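Local coordinates for protein xylulokinase (Brucella ovis, PDB 5VM1) that probably catalyses the ATP-dependent phosphorylation of D-xylulose to D-xylulose 5-phosphate, as a carbohydrate kinase of the FGGY family, at residues G299-A304 with A379-D384; T329-G334 with L370-L375; Y410-I415 with R461-E466; A418-I423 with A468-Y473. All blocks are in the same frame, centred on the assembly; numbering follows the deposited sequence.

The four contacts lie on the same side of the chain's centre and share a few elements of the C-terminal part of the kinase. Contact 1 is buried and made by apolar side chains, setting helix 367-390 against the end of a sheet strand. Contact 2 uses an earlier part of that helix at the surface, where a glutamine amide gives a loop a weak hydrogen bond. Contacts 3 and 4 are partly buried, have centres 8 Å apart and share helix 409-419. Contact 3 joins it to the outermost strand 459-463 with isoleucine packing and a water between lysine and glutamate; contact 4 joins its end to helix 470-488 by van der Waals contact, leucine on asparagine amide and tyrosine on alanine.

Contact 1 (G299-A304 with A379-D384); sequences GVILSA and AFAIRD
The carbonyl O of Ala-381 accepts a hydrogen bond from ND2 of Asn-385, one turn further along the same helix, while the methyl of Ala-381 points toward strand residue Ile-301 and meets it. The side chains that meet across the contact are all apolar. The side chain of Ile-301 starts toward the helix, and its CG1 branch does the touching: CG1 lies 4.1 Å from CB of Ala-381, and the terminal CD1 is also 4.1 Å from that CB. CD1 then reaches past the methyl to the backbone, 3.9 Å from C of Ala-381 and 3.6 Å from N of Ile-382, which places it against the peptide group joining the two residues. Its closest approach is to CG1 of Ile-382, at 3.4 Å. The first torsion of Ile-301 (chi1 -66°) sets CG1 opposite its own carbonyl carbon, and a nearly extended chi2 of 155° carries CD1 on to the helix. The two isoleucine side chains cross at about a right angle, so the end carbon CD1 of Ile-301 meets the CG1 methylene of Ile-382. Of the 119 Å² buried between the segments, Ile-301 contributes 67 Å².

Each of the three has further neighbours. Ile-301 is paired through the backbone with Gly-267 of the adjoining antiparallel strand, Ile-382 also packs on Ile-415 of helix 409-419, and Ala-381 touches Tyr-480 of helix 470-488. All three touching residues are buried. A strand end seated against a long helix in this way is characteristic of the layered alpha/beta architecture of the actin-like ATPase fold, to which the FGGY kinases belong.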
loop_
_atom_site.group_PDB
_atom_site.type_symbol
_atom_site.label_atom_id
_atom_site.label_comp_id
_atom_site.label_asym_id
_atom_site.label_seq_id
_atom_site.Cartn_x
_atom_site.Cartn_y
_atom_site.Cartn_z
ATOM N N GLY A 299 3.005 -4.670 7.837
ATOM C CA GLY A 299 2.562 -6.038 8.020
ATOM C C GLY A 299 1.410 -6.296 7.072
ATOM O O GLY A 299 0.489 -5.484 6.964
ATOM N N VAL A 300 1.493 -7.409 6.347
ATOM C CA VAL A 300 0.508 -7.748 5.321
ATOM C C VAL A 300 -0.236 -9.013 5.725
ATOM O O VAL A 300 0.378 -10.069 5.895
ATOM C CB VAL A 300 1.136 -7.937 3.937
ATOM C CG1 VAL A 300 0.039 -8.236 2.939
ATOM C CG2 VAL A 300 1.881 -6.718 3.555
ATOM N N ILE A 301 -1.558 -8.911 5.821
ATOM C CA ILE A 301 -2.457 -10.040 6.006
ATOM C C ILE A 301 -3.096 -10.341 4.658
ATOM O O ILE A 301 -3.849 -9.515 4.124
ATOM C CB ILE A 301 -3.535 -9.715 7.050
ATOM C CG1 ILE A 301 -2.892 -9.527 8.419
ATOM C CG2 ILE A 301 -4.661 -10.775 7.047
ATOM C CD1 ILE A 301 -3.703 -8.670 9.310
ATOM N N LEU A 302 -2.803 -11.517 4.091
ATOM C CA LEU A 302 -3.205 -11.746 2.707
ATOM C C LEU A 302 -4.725 -11.809 2.532
ATOM O O LEU A 302 -5.224 -11.512 1.438
ATOM C CB LEU A 302 -2.541 -13.001 2.157
ATOM C CG LEU A 302 -1.047 -12.813 1.906
ATOM C CD1 LEU A 302 -0.481 -14.042 1.236
ATOM C CD2 LEU A 302 -0.740 -11.511 1.130
ATOM N N SER A 303 -5.488 -12.184 3.562
ATOM C CA SER A 303 -6.939 -12.219 3.418
ATOM C C SER A 303 -7.568 -11.622 4.658
ATOM O O SER A 303 -7.578 -12.243 5.723
ATOM C CB SER A 303 -7.446 -13.633 3.169
ATOM O OG SER A 303 -6.951 -14.131 1.940
ATOM N N ALA A 304 -8.083 -10.404 4.508
ATOM C CA ALA A 304 -8.767 -9.725 5.594
ATOM C C ALA A 304 -10.221 -9.568 5.181
ATOM O O ALA A 304 -11.059 -10.419 5.529
ATOM C CB ALA A 304 -8.101 -8.387 5.928
ATOM N N ALA A 379 -8.869 -10.361 13.288
ATOM C CA ALA A 379 -8.329 -9.553 14.382
ATOM C C ALA A 379 -7.074 -10.196 14.973
ATOM O O ALA A 379 -6.070 -9.510 15.200
ATOM C CB ALA A 379 -9.383 -9.358 15.467
ATOM N N PHE A 380 -7.103 -11.523 15.189
ATOM C CA PHE A 380 -5.939 -12.232 15.717
ATOM C C PHE A 380 -4.749 -12.194 14.758
ATOM O O PHE A 380 -3.598 -12.043 15.196
ATOM C CB PHE A 380 -6.314 -13.681 16.038
ATOM C CG PHE A 380 -7.300 -13.807 17.132
ATOM C CD1 PHE A 380 -7.239 -12.951 18.204
ATOM C CD2 PHE A 380 -8.310 -14.756 17.086
ATOM C CE1 PHE A 380 -8.155 -13.038 19.230
ATOM C CE2 PHE A 380 -9.237 -14.847 18.101
ATOM C CZ PHE A 380 -9.164 -13.984 19.174
ATOM N N ALA A 381 -4.998 -12.283 13.453
ATOM C CA ALA A 381 -3.909 -12.094 12.493
ATOM C C ALA A 381 -3.304 -10.701 12.613
ATOM O O ALA A 381 -2.084 -10.544 12.550
ATOM C CB ALA A 381 -4.403 -12.325 11.068
ATOM N N ILE A 382 -4.139 -9.673 12.778
ATOM C CA ILE A 382 -3.603 -8.335 13.030
ATOM C C ILE A 382 -2.758 -8.328 14.304
ATOM O O ILE A 382 -1.690 -7.721 14.350
ATOM C CB ILE A 382 -4.747 -7.305 13.112
ATOM C CG1 ILE A 382 -5.484 -7.203 11.778
ATOM C CG2 ILE A 382 -4.200 -5.929 13.486
ATOM C CD1 ILE A 382 -6.730 -6.421 11.864
ATOM N N ARG A 383 -3.202 -9.017 15.349
ATOM C CA ARG A 383 -2.400 -9.081 16.568
ATOM C C ARG A 383 -1.094 -9.839 16.331
ATOM O O ARG A 383 -0.062 -9.512 16.928
ATOM C CB ARG A 383 -3.245 -9.662 17.716
ATOM C CG ARG A 383 -2.651 -10.737 18.523
ATOM C CD ARG A 383 -2.398 -10.322 19.932
ATOM N NE ARG A 383 -3.485 -10.558 20.891
ATOM C CZ ARG A 383 -3.265 -10.925 22.159
ATOM N NH1 ARG A 383 -4.273 -11.106 23.011
ATOM N NH2 ARG A 383 -2.015 -11.141 22.573
ATOM N N ASP A 384 -1.122 -10.866 15.481
ATOM C CA ASP A 384 0.130 -11.475 15.052
ATOM C C ASP A 384 1.019 -10.464 14.327
ATOM O O ASP A 384 2.249 -10.466 14.489
ATOM C CB ASP A 384 -0.128 -12.710 14.180
ATOM C CG ASP A 384 -0.225 -13.979 14.992
ATOM O OD1 ASP A 384 0.225 -13.963 16.169
ATOM O OD2 ASP A 384 -0.680 -15.016 14.448
#

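Contact 2 (T329-G334 with L370-L375); sequences TLKAPG and LTQAVL
The loop between helix 319-326 and strand 337-339 runs past the flank of helix 367-390, and the meeting point is the side chain of Gln-372 against Lys-331 and Ala-332. Gln-372 leaves the helix with CG opposite its backbone N (chi1 -173°) and stays extended through chi2, which carries the amide out from the helix to the loop. There NE2 gives a weak hydrogen bond to O of Ala-332: the two atoms are 3.2 Å apart, and the N-H...O angle is 129°, well short of straight. The C=O...N angle at the same oxygen is about 119°, so the donor approaches at a slant to the carbonyl bond. NE2 also lies 3.8 Å from CA of Pro-333. Its stronger polar partner belongs to its own helix, OE2 of Glu-376 one turn on, so one amide nitrogen links the loop to the helix carboxylate.

The contact lies at the surface of the C-terminal FGGY region, where an irregular loop borders the helices; Gln-372 itself is buried. Tyr-410 of helix 409-419 also binds the loop, through a hydrogen bond between its OH and N of Lys-331, and Pro-333 rests on Ala-472 and Tyr-473 of helix 470-488.

The other end of the amide meets the lysine chain by van der Waals contact. OE1 of Gln-372 is 3.3 Å from CD of Lys-331 and 3.8 Å from its CB, where the two side chains cross at a slant. NZ of Lys-331 comes no closer to that OE1 than 4.1 Å.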
loop_
_atom_site.group_PDB
_atom_site.type_symbol
_atom_site.label_atom_id
_atom_site.label_comp_id
_atom_site.label_asym_id
_atom_site.label_seq_id
_atom_site.Cartn_x
_atom_site.Cartn_y
_atom_site.Cartn_z
ATOM N N THR A 329 -22.760 -5.052 19.315
ATOM C CA THR A 329 -22.213 -5.381 20.625
ATOM C C THR A 329 -21.222 -6.542 20.527
ATOM O O THR A 329 -21.517 -7.578 19.913
ATOM C CB THR A 329 -23.341 -5.718 21.601
ATOM O OG1 THR A 329 -24.142 -4.549 21.809
ATOM C CG2 THR A 329 -22.775 -6.184 22.942
ATOM N N LEU A 330 -20.024 -6.337 21.078
ATOM C CA LEU A 330 -19.001 -7.373 21.062
ATOM C C LEU A 330 -19.423 -8.537 21.949
ATOM O O LEU A 330 -19.976 -8.344 23.039
ATOM C CB LEU A 330 -17.655 -6.825 21.532
ATOM C CG LEU A 330 -16.422 -7.660 21.144
ATOM C CD1 LEU A 330 -16.109 -7.520 19.655
ATOM C CD2 LEU A 330 -15.201 -7.297 21.960
ATOM N N LYS A 331 -19.195 -9.748 21.454
ATOM C CA LYS A 331 -19.469 -10.983 22.179
ATOM C C LYS A 331 -18.167 -11.664 22.584
ATOM O O LYS A 331 -17.132 -11.508 21.925
ATOM C CB LYS A 331 -20.285 -11.939 21.313
ATOM C CG LYS A 331 -21.656 -11.421 20.942
ATOM C CD LYS A 331 -22.318 -12.401 20.012
ATOM C CE LYS A 331 -23.570 -11.835 19.370
ATOM N NZ LYS A 331 -23.966 -12.764 18.266
ATOM N N ALA A 332 -18.226 -12.443 23.655
ATOM C CA ALA A 332 -17.069 -13.243 24.032
ATOM C C ALA A 332 -16.837 -14.304 22.969
ATOM O O ALA A 332 -17.797 -14.831 22.412
ATOM C CB ALA A 332 -17.271 -13.921 25.376
ATOM N N PRO A 333 -15.590 -14.603 22.627
ATOM C CA PRO A 333 -15.354 -15.620 21.598
ATOM C C PRO A 333 -15.953 -16.949 22.034
ATOM O O PRO A 333 -15.993 -17.285 23.226
ATOM C CB PRO A 333 -13.828 -15.695 21.503
ATOM C CG PRO A 333 -13.341 -14.401 22.070
ATOM C CD PRO A 333 -14.337 -14.036 23.142
ATOM N N GLY A 334 -16.447 -17.698 21.051
ATOM C CA GLY A 334 -16.914 -19.046 21.268
ATOM C C GLY A 334 -15.851 -20.076 20.927
ATOM O O GLY A 334 -14.668 -19.774 20.743
ATOM N N LEU A 370 -20.198 -18.223 13.110
ATOM C CA LEU A 370 -19.045 -18.393 12.232
ATOM C C LEU A 370 -18.594 -17.056 11.657
ATOM O O LEU A 370 -17.389 -16.804 11.566
ATOM C CB LEU A 370 -19.365 -19.391 11.119
ATOM C CG LEU A 370 -18.938 -20.815 11.435
ATOM C CD1 LEU A 370 -19.646 -21.319 12.646
ATOM C CD2 LEU A 370 -19.249 -21.686 10.255
ATOM N N THR A 371 -19.543 -16.178 11.297
ATOM C CA THR A 371 -19.214 -14.782 11.006
ATOM C C THR A 371 -18.341 -14.176 12.106
ATOM O O THR A 371 -17.277 -13.608 11.821
ATOM C CB THR A 371 -20.496 -13.963 10.835
ATOM O OG1 THR A 371 -21.203 -14.415 9.683
ATOM C CG2 THR A 371 -20.202 -12.456 10.702
ATOM N N GLN A 372 -18.766 -14.318 13.372
ATOM C CA GLN A 372 -17.987 -13.815 14.505
ATOM C C GLN A 372 -16.567 -14.379 14.518
ATOM O O GLN A 372 -15.599 -13.638 14.715
ATOM C CB GLN A 372 -18.698 -14.158 15.797
ATOM C CG GLN A 372 -18.122 -13.565 17.035
ATOM C CD GLN A 372 -18.842 -14.113 18.253
ATOM O OE1 GLN A 372 -20.074 -14.171 18.287
ATOM N NE2 GLN A 372 -18.078 -14.565 19.236
ATOM N N ALA A 373 -16.419 -15.680 14.277
ATOM C CA ALA A 373 -15.090 -16.278 14.308
ATOM C C ALA A 373 -14.224 -15.773 13.154
ATOM O O ALA A 373 -12.992 -15.739 13.275
ATOM C CB ALA A 373 -15.204 -17.801 14.287
ATOM N N VAL A 374 -14.839 -15.417 12.020
ATOM C CA VAL A 374 -14.079 -14.845 10.911
ATOM C C VAL A 374 -13.519 -13.483 11.299
ATOM O O VAL A 374 -12.350 -13.187 11.041
ATOM C CB VAL A 374 -14.940 -14.746 9.630
ATOM C CG1 VAL A 374 -14.189 -13.952 8.520
ATOM C CG2 VAL A 374 -15.368 -16.130 9.139
ATOM N N LEU A 375 -14.338 -12.636 11.928
ATOM C CA LEU A 375 -13.850 -11.330 12.355
ATOM C C LEU A 375 -12.824 -11.474 13.470
ATOM O O LEU A 375 -11.776 -10.810 13.439
ATOM C CB LEU A 375 -15.010 -10.427 12.791
ATOM C CG LEU A 375 -16.179 -10.156 11.823
ATOM C CD1 LEU A 375 -17.051 -8.996 12.289
ATOM C CD2 LEU A 375 -15.706 -9.938 10.385
#

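Contact 3 (Y410-I415 with R461-E466); sequences YWLKAI and RTIEPE
From CB outward, Lys-413 first crosses Ile-463 and then passes Glu-466. Its CB is 4.2 Å from CG2 of Ile-463, and its CG comes closer to the same methyl, at 3.6 Å. The lysine chain then continues fully extended, crossing the isoleucine at about a right angle, and CD lies 3.7 Å from OE2 of Glu-466. At the tip, NZ of Lys-413 stands 4.2 Å from OE2 of Glu-466, beyond the range of a salt bridge. A water fills the role of intermediary: it donates to OE2 of Glu-466 at 2.7 Å and accepts a weak bond from NZ of Lys-413 at 3.4 Å. The firmer partner of this ammonium group is the carbonyl O of Glu-328. The carboxylate is brought up by a bend in Glu-466 at chi2 (-88°), and may favour the charged lysine electrostatically despite the gap.

Ile-463 divides its two branches between neighbouring helix residues. While CG2 serves Lys-413, the CG1 branch goes to Leu-412, with CD1 of Ile-463 3.6 Å from CB of Leu-412 and 3.8 Å from its CD1.

Thr-417 OG1 ties the two segments as well, bonded to N of Glu-466 and to O of Lys-413. Leu-412 also packs on Leu-425 of strand 423-426, the antiparallel neighbour of strand 459-463. Helix 409-419 connects the adjacent parallel strands 399-402 and 423-426 as a beta-alpha-beta crossover; here it also packs on the antiparallel strand 459-463, at the border of the sheet of the actin-like ATPase domain.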
loop_
_atom_site.group_PDB
_atom_site.type_symbol
_atom_site.label_atom_id
_atom_site.label_comp_id
_atom_site.label_asym_id
_atom_site.label_seq_id
_atom_site.Cartn_x
_atom_site.Cartn_y
_atom_site.Cartn_z
ATOM N N TYR A 410 -18.526 -4.023 14.778
ATOM C CA TYR A 410 -18.081 -5.239 15.450
ATOM C C TYR A 410 -16.602 -5.467 15.201
ATOM O O TYR A 410 -15.847 -5.756 16.136
ATOM C CB TYR A 410 -18.893 -6.454 14.990
ATOM C CG TYR A 410 -18.803 -7.609 15.959
ATOM C CD1 TYR A 410 -17.665 -8.402 16.021
ATOM C CD2 TYR A 410 -19.854 -7.884 16.840
ATOM C CE1 TYR A 410 -17.573 -9.441 16.919
ATOM C CE2 TYR A 410 -19.775 -8.927 17.744
ATOM C CZ TYR A 410 -18.626 -9.702 17.782
ATOM O OH TYR A 410 -18.523 -10.737 18.687
ATOM N N TRP A 411 -16.170 -5.330 13.942
ATOM C CA TRP A 411 -14.777 -5.617 13.602
ATOM C C TRP A 411 -13.828 -4.707 14.350
ATOM O O TRP A 411 -12.750 -5.143 14.763
ATOM C CB TRP A 411 -14.527 -5.479 12.101
ATOM C CG TRP A 411 -13.623 -6.546 11.571
ATOM C CD1 TRP A 411 -12.815 -7.382 12.296
ATOM C CD2 TRP A 411 -13.506 -6.957 10.204
ATOM N NE1 TRP A 411 -12.180 -8.272 11.453
ATOM C CE2 TRP A 411 -12.591 -8.032 10.166
ATOM C CE3 TRP A 411 -14.074 -6.512 9.004
ATOM C CZ2 TRP A 411 -12.240 -8.665 8.978
ATOM C CZ3 TRP A 411 -13.714 -7.139 7.830
ATOM C CH2 TRP A 411 -12.811 -8.198 7.823
ATOM N N LEU A 412 -14.200 -3.430 14.505
ATOM C CA LEU A 412 -13.335 -2.470 15.190
ATOM C C LEU A 412 -13.229 -2.776 16.674
ATOM O O LEU A 412 -12.135 -2.685 17.249
ATOM C CB LEU A 412 -13.845 -1.044 14.979
ATOM C CG LEU A 412 -13.832 -0.575 13.534
ATOM C CD1 LEU A 412 -14.366 0.831 13.465
ATOM C CD2 LEU A 412 -12.416 -0.650 12.987
ATOM N N LYS A 413 -14.353 -3.123 17.312
ATOM C CA LYS A 413 -14.312 -3.499 18.722
ATOM C C LYS A 413 -13.519 -4.786 18.912
ATOM O O LYS A 413 -12.778 -4.930 19.888
ATOM C CB LYS A 413 -15.729 -3.666 19.265
ATOM C CG LYS A 413 -16.544 -2.397 19.250
ATOM C CD LYS A 413 -17.706 -2.468 20.205
ATOM C CE LYS A 413 -18.673 -1.336 19.971
ATOM N NZ LYS A 413 -19.915 -1.528 20.736
ATOM N N ALA A 414 -13.633 -5.715 17.966
ATOM C CA ALA A 414 -12.851 -6.941 18.046
ATOM C C ALA A 414 -11.355 -6.660 17.925
ATOM O O ALA A 414 -10.558 -7.212 18.692
ATOM C CB ALA A 414 -13.305 -7.924 16.970
ATOM N N ILE A 415 -10.953 -5.804 16.980
ATOM C CA ILE A 415 -9.526 -5.516 16.793
ATOM C C ILE A 415 -8.956 -4.756 17.997
ATOM O O ILE A 415 -7.846 -5.044 18.461
ATOM C CB ILE A 415 -9.312 -4.756 15.469
ATOM C CG1 ILE A 415 -9.803 -5.617 14.300
ATOM C CG2 ILE A 415 -7.858 -4.409 15.275
ATOM C CD1 ILE A 415 -9.948 -4.883 12.968
ATOM N N ARG A 461 -15.271 8.633 15.803
ATOM C CA ARG A 461 -15.555 7.863 17.007
ATOM C C ARG A 461 -14.268 7.154 17.416
ATOM O O ARG A 461 -13.445 6.776 16.567
ATOM C CB ARG A 461 -16.713 6.838 16.796
ATOM N N THR A 462 -14.104 6.942 18.719
ATOM C CA THR A 462 -12.956 6.205 19.234
ATOM C C THR A 462 -13.466 4.929 19.886
ATOM O O THR A 462 -14.257 4.981 20.839
ATOM C CB THR A 462 -12.133 7.036 20.233
ATOM O OG1 THR A 462 -11.535 8.154 19.568
ATOM C CG2 THR A 462 -10.998 6.199 20.798
ATOM N N ILE A 463 -13.009 3.794 19.372
ATOM C CA ILE A 463 -13.431 2.481 19.829
ATOM C C ILE A 463 -12.406 2.023 20.853
ATOM O O ILE A 463 -11.260 1.733 20.503
ATOM C CB ILE A 463 -13.521 1.504 18.656
ATOM C CG1 ILE A 463 -14.327 2.169 17.529
ATOM C CG2 ILE A 463 -14.045 0.135 19.125
ATOM C CD1 ILE A 463 -15.492 1.399 17.065
ATOM N N GLU A 464 -12.820 1.960 22.140
ATOM C CA GLU A 464 -11.898 1.575 23.192
ATOM C C GLU A 464 -11.922 0.062 23.372
ATOM O O GLU A 464 -12.930 -0.578 23.075
ATOM C CB GLU A 464 -12.266 2.265 24.502
ATOM C CG GLU A 464 -12.252 3.790 24.441
ATOM C CD GLU A 464 -10.839 4.385 24.425
ATOM O OE1 GLU A 464 -9.857 3.641 24.651
ATOM O OE2 GLU A 464 -10.708 5.613 24.231
ATOM N N PRO A 465 -10.842 -0.558 23.848
ATOM C CA PRO A 465 -10.887 -2.007 24.074
ATOM C C PRO A 465 -11.912 -2.336 25.143
ATOM O O PRO A 465 -12.040 -1.617 26.138
ATOM C CB PRO A 465 -9.465 -2.343 24.546
ATOM C CG PRO A 465 -8.618 -1.185 24.120
ATOM C CD PRO A 465 -9.521 0.012 24.169
ATOM N N GLU A 466 -12.639 -3.438 24.935
ATOM C CA GLU A 466 -13.634 -3.908 25.901
ATOM C C GLU A 466 -12.909 -4.597 27.049
ATOM O O GLU A 466 -12.491 -5.755 26.930
ATOM C CB GLU A 466 -14.616 -4.867 25.239
ATOM C CG GLU A 466 -15.441 -4.295 24.122
ATOM C CD GLU A 466 -16.711 -3.663 24.633
ATOM O OE1 GLU A 466 -16.987 -3.826 25.837
ATOM O OE2 GLU A 466 -17.438 -3.028 23.837
HETATM O O HOH W 1 -19.472 -4.328 22.614
#

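Contact 4 (A418-I423 with A468-Y473); sequences ALNVPI and ALLSAY
Leu-470, the residue that follows the N-cap Leu-469 of the C-terminal helix, reaches across to the side-chain amide of Asn-420. Both of its methyls take part. CD1 of Leu-470 is 3.5 Å from OD1 of Asn-420, and CD2 of Leu-470 is 3.6 Å from that same oxygen. CG of the asparagine is scarcely further away, 3.7 Å from CD1 of Leu-470. The two methyls lie on the same face of the amide, displaced from directly above CG. Leucine thus covers the flat side of the amide by van der Waals contact, and the two side chains cross at about a right angle. Asn-420 is the residue that leaves helix 409-419, with a positive phi of 52°; its chi1 of -157° swings CG away from its own backbone N and brings the amide to the leucine. Pro-465 of the preceding loop also touches Asn-420.

The contact therefore joins the C-terminal end of one helix to the start of another, within the helical layer that flanks the mixed sheet of the C-terminal FGGY region. Strand 423-426 of that sheet begins a few residues beyond the asparagine.

One turn later comes Tyr-473, whose backbone N is bonded to O of Leu-469 at 2.9 Å. Its side chain sets out toward helix 409-419, and ring atom CD2 meets Ala-418, 3.8 Å from CB and 3.9 Å from CA of the alanine. The same ring reaches Ala-414 and Thr-417 of that helix and Leu-330 of a loop, while Ala-418 also packs on Ala-379 of helix 367-390.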
loop_
_atom_site.group_PDB
_atom_site.type_symbol
_atom_site.label_atom_id
_atom_site.label_comp_id
_atom_site.label_asym_id
_atom_site.label_seq_id
_atom_site.Cartn_x
_atom_site.Cartn_y
_atom_site.Cartn_z
ATOM N N ALA A 418 -8.616 -7.214 20.835
ATOM C CA ALA A 418 -7.556 -8.179 20.603
ATOM C C ALA A 418 -6.178 -7.557 20.833
ATOM O O ALA A 418 -5.269 -8.231 21.328
ATOM C CB ALA A 418 -7.681 -8.773 19.199
ATOM N N LEU A 419 -6.002 -6.274 20.479
ATOM C CA LEU A 419 -4.731 -5.566 20.637
ATOM C C LEU A 419 -4.603 -4.841 21.961
ATOM O O LEU A 419 -3.483 -4.530 22.376
ATOM C CB LEU A 419 -4.565 -4.509 19.540
ATOM C CG LEU A 419 -4.774 -4.948 18.091
ATOM C CD1 LEU A 419 -4.625 -3.761 17.197
ATOM C CD2 LEU A 419 -3.805 -6.048 17.660
ATOM N N ASN A 420 -5.722 -4.587 22.631
ATOM C CA ASN A 420 -5.783 -3.676 23.771
ATOM C C ASN A 420 -5.163 -2.318 23.433
ATOM O O ASN A 420 -4.397 -1.753 24.218
ATOM C CB ASN A 420 -5.123 -4.262 25.016
ATOM C CG ASN A 420 -5.640 -3.620 26.287
ATOM O OD1 ASN A 420 -6.712 -3.002 26.284
ATOM N ND2 ASN A 420 -4.870 -3.719 27.365
ATOM N N VAL A 421 -5.479 -1.796 22.245
ATOM C CA VAL A 421 -5.231 -0.392 21.898
ATOM C C VAL A 421 -6.546 0.222 21.423
ATOM O O VAL A 421 -7.374 -0.475 20.817
ATOM C CB VAL A 421 -4.129 -0.212 20.832
ATOM C CG1 VAL A 421 -2.908 -1.058 21.132
ATOM C CG2 VAL A 421 -4.647 -0.511 19.450
ATOM N N PRO A 422 -6.820 1.480 21.755
ATOM C CA PRO A 422 -7.951 2.195 21.132
ATOM C C PRO A 422 -7.758 2.373 19.633
ATOM O O PRO A 422 -6.638 2.532 19.153
ATOM C CB PRO A 422 -7.948 3.553 21.847
ATOM C CG PRO A 422 -6.545 3.705 22.336
ATOM C CD PRO A 422 -6.096 2.317 22.721
ATOM N N ILE A 423 -8.864 2.388 18.893
ATOM C CA ILE A 423 -8.847 2.572 17.436
ATOM C C ILE A 423 -9.626 3.835 17.092
ATOM O O ILE A 423 -10.830 3.923 17.376
ATOM C CB ILE A 423 -9.459 1.379 16.680
ATOM C CG1 ILE A 423 -8.821 0.058 17.090
ATOM C CG2 ILE A 423 -9.334 1.602 15.187
ATOM C CD1 ILE A 423 -9.180 -1.053 16.130
ATOM N N ALA A 468 -13.859 -5.948 29.751
ATOM C CA ALA A 468 -14.452 -7.195 30.227
ATOM C C ALA A 468 -14.082 -8.377 29.346
ATOM O O ALA A 468 -14.018 -9.508 29.833
ATOM C CB ALA A 468 -15.969 -7.065 30.312
ATOM N N LEU A 469 -13.881 -8.159 28.056
ATOM C CA LEU A 469 -13.571 -9.247 27.146
ATOM C C LEU A 469 -12.073 -9.381 26.828
ATOM O O LEU A 469 -11.711 -10.228 25.997
ATOM C CB LEU A 469 -14.404 -9.094 25.869
ATOM C CG LEU A 469 -15.901 -9.269 26.160
ATOM C CD1 LEU A 469 -16.734 -9.098 24.908
ATOM C CD2 LEU A 469 -16.150 -10.649 26.779
ATOM N N LEU A 470 -11.195 -8.607 27.498
ATOM C CA LEU A 470 -9.758 -8.674 27.210
ATOM C C LEU A 470 -9.184 -10.047 27.516
ATOM O O LEU A 470 -8.348 -10.568 26.760
ATOM C CB LEU A 470 -8.988 -7.640 28.023
ATOM C CG LEU A 470 -8.942 -6.235 27.457
ATOM C CD1 LEU A 470 -8.168 -5.372 28.422
ATOM C CD2 LEU A 470 -8.354 -6.197 26.036
ATOM N N SER A 471 -9.604 -10.633 28.636
ATOM C CA SER A 471 -9.090 -11.936 29.024
ATOM C C SER A 471 -9.594 -13.023 28.088
ATOM O O SER A 471 -8.818 -13.864 27.629
ATOM C CB SER A 471 -9.490 -12.231 30.470
ATOM O OG SER A 471 -9.003 -13.490 30.880
ATOM N N ALA A 472 -10.892 -13.008 27.776
ATOM C CA ALA A 472 -11.433 -14.014 26.869
ATOM C C ALA A 472 -10.792 -13.915 25.492
ATOM O O ALA A 472 -10.547 -14.938 24.841
ATOM C CB ALA A 472 -12.955 -13.896 26.783
ATOM N N TYR A 473 -10.472 -12.695 25.043
ATOM C CA TYR A 473 -9.802 -12.552 23.752
ATOM C C TYR A 473 -8.373 -13.088 23.793
ATOM O O TYR A 473 -7.910 -13.628 22.784
ATOM C CB TYR A 473 -9.816 -11.090 23.289
ATOM C CG TYR A 473 -10.885 -10.775 22.266
ATOM C CD1 TYR A 473 -12.235 -10.732 22.626
ATOM C CD2 TYR A 473 -10.556 -10.580 20.922
ATOM C CE1 TYR A 473 -13.225 -10.466 21.688
ATOM C CE2 TYR A 473 -11.560 -10.324 19.968
ATOM C CZ TYR A 473 -12.881 -10.264 20.363
ATOM O OH TYR A 473 -13.865 -10.019 19.434
#